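Local coordinates for ribosome maturation protein SDO1 homolog (Methanothermobacter thermautotrophicus, PDB 2WBM), which probably takes part in ribosome maturation and binds RNA, as a flexible archaeal homologue of the Shwachman-Bodian-Diamond syndrome protein, at residues Ala132-Pro135 with Pro140-Pro143. Numbering follows the deposited sequence.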
ATOM      1  N   ALA A 132       1.919   2.146  13.750  1.00 10.17           N
ATOM      2  CA  ALA A 132       1.255   1.900  15.030  1.00 11.46           C
ATOM      3  C   ALA A 132       2.146   2.104  16.251  1.00 11.73           C
ATOM      4  O   ALA A 132       3.372   1.980  16.181  1.00 12.13           O
ATOM      5  CB  ALA A 132       0.662   0.509  15.066  1.00 11.55           C
ATOM      6  N   ILE A 133       1.506   2.436  17.365  1.00 11.82           N
ATOM      7  CA  ILE A 133       2.132   2.333  18.679  1.00 13.17           C
ATOM      8  C   ILE A 133       1.211   1.562  19.609  1.00 14.20           C
ATOM      9  O   ILE A 133       0.036   1.362  19.308  1.00 14.98           O
ATOM     10  CB  ILE A 133       2.429   3.710  19.308  1.00 14.83           C
ATOM     11  CG1 ILE A 133       1.126   4.497  19.538  1.00 16.26           C
ATOM     12  CG2 ILE A 133       3.446   4.477  18.454  1.00 13.44           C
ATOM     13  CD1 ILE A 133       1.254   5.641  20.552  1.00 21.25           C
ATOM     14  N   ASN A 134       1.773   1.109  20.721  1.00 14.14           N
ATOM     15  CA  ASN A 134       1.013   0.610  21.842  1.00 16.47           C
ATOM     16  C   ASN A 134       0.643   1.851  22.653  1.00 18.31           C
ATOM     17  O   ASN A 134       1.529   2.494  23.215  1.00 17.59           O
ATOM     18  CB  ASN A 134       1.903  -0.332  22.662  1.00 15.01           C
ATOM     19  CG  ASN A 134       1.201  -0.917  23.872  1.00 19.94           C
ATOM     20  OD1 ASN A 134       0.244  -0.346  24.397  1.00 18.51           O
ATOM     21  ND2 ASN A 134       1.693  -2.060  24.334  1.00 19.55           N
ATOM     22  N   PRO A 135      -0.659   2.216  22.692  1.00 20.61           N
ATOM     23  CA  PRO A 135      -1.035   3.454  23.390  1.00 21.23           C
ATOM     24  C   PRO A 135      -0.763   3.430  24.894  1.00 21.99           C
ATOM     25  O   PRO A 135      -0.735   4.493  25.518  1.00 22.55           O
ATOM     26  CB  PRO A 135      -2.538   3.594  23.109  1.00 22.18           C
ATOM     27  CG  PRO A 135      -2.991   2.236  22.684  1.00 23.19           C
ATOM     28  CD  PRO A 135      -1.812   1.601  22.010  1.00 21.20           C
ATOM     29  N   PRO A 140       6.638   1.180  19.784  1.00 12.72           N
ATOM     30  CA  PRO A 140       6.289   0.449  18.560  1.00 11.06           C
ATOM     31  C   PRO A 140       5.944  -1.013  18.827  1.00 12.64           C
ATOM     32  O   PRO A 140       6.400  -1.582  19.816  1.00 13.53           O
ATOM     33  CB  PRO A 140       7.591   0.497  17.746  1.00 12.17           C
ATOM     34  CG  PRO A 140       8.381   1.608  18.320  1.00 10.85           C
ATOM     35  CD  PRO A 140       8.060   1.574  19.780  1.00 12.70           C
ATOM     36  N   HIS A 141       5.133  -1.601  17.954  1.00 14.29           N
ATOM     37  CA  HIS A 141       4.948  -3.049  17.929  1.00 14.01           C
ATOM     38  C   HIS A 141       5.856  -3.611  16.837  1.00 14.45           C
ATOM     39  O   HIS A 141       5.793  -3.161  15.693  1.00 14.14           O
ATOM     40  CB  HIS A 141       3.499  -3.414  17.594  1.00 14.64           C
ATOM     41  CG  HIS A 141       2.516  -3.123  18.686  1.00 14.37           C
ATOM     42  ND1 HIS A 141       2.501  -3.814  19.879  1.00 16.76           N
ATOM     43  CD2 HIS A 141       1.487  -2.244  18.747  1.00 14.40           C
ATOM     44  CE1 HIS A 141       1.518  -3.359  20.635  1.00 18.09           C
ATOM     45  NE2 HIS A 141       0.891  -2.403  19.973  1.00 18.06           N
ATOM     46  N   PRO A 142       6.709  -4.593  17.175  1.00 15.58           N
ATOM     47  CA  PRO A 142       7.476  -5.250  16.118  1.00 15.28           C
ATOM     48  C   PRO A 142       6.536  -5.938  15.109  1.00 16.16           C
ATOM     49  O   PRO A 142       5.419  -6.335  15.486  1.00 15.23           O
ATOM     50  CB  PRO A 142       8.295  -6.299  16.879  1.00 14.84           C
ATOM     51  CG  PRO A 142       8.317  -5.828  18.285  1.00 17.70           C
ATOM     52  CD  PRO A 142       6.997  -5.164  18.497  1.00 14.21           C
ATOM     53  N   PRO A 143       6.967  -6.059  13.834  1.00 16.16           N
ATOM     54  CA  PRO A 143       6.201  -6.810  12.826  1.00 16.83           C
ATOM     55  C   PRO A 143       5.703  -8.180  13.314  1.00 16.41           C
ATOM     56  O   PRO A 143       4.541  -8.520  13.086  1.00 16.76           O
ATOM     57  CB  PRO A 143       7.205  -6.969  11.682  1.00 16.88           C
ATOM     58  CG  PRO A 143       8.016  -5.712  11.759  1.00 16.36           C
ATOM     59  CD  PRO A 143       8.153  -5.408  13.239  1.00 16.31           C
TER
HETATM   60  O   HOH W   1       4.263  -0.434  15.714  1.00 15.69           O
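Ile133 and Pro140 bring the two backbones closest, with 4.6 Å between Ile133 CA and Pro140 CA, and a water joins them, donating to Ala132 O at 2.6 Å and accepting from His141 N at 2.7 Å. His141 makes the largest share of the contact, chiefly through its ring. With CG beside the backbone N (chi1 -71°) and anti to the carbonyl carbon, the ring reaches back to the Ile133-Asn134 junction and meets it obliquely, CD2 lying 3.9 Å from Ile133 C. Its NE2 approaches Asn134 CB at 3.5 Å, and the Asn134 amide plane is tilted just 16° from the ring. The polar ends look elsewhere: His141 NE2 hydrogen-bonds to Pro179 O, while Asn134 OD1 takes the amide N-H of Gln136. An alanine in place of His141 would probably leave Pro179 O without this partner and open a gap beside Asn134. Within domain II, the contact joins the loop before helix 143-152 to the short strand 132-133, whose Ile133 pairs through its backbone with Lys181 of strand 181-191. Chemically, the polar link between the segments is the water bridge; the buried ring packs on Asn134 by van der Waals contact, its NE2 satisfied by Pro179 O.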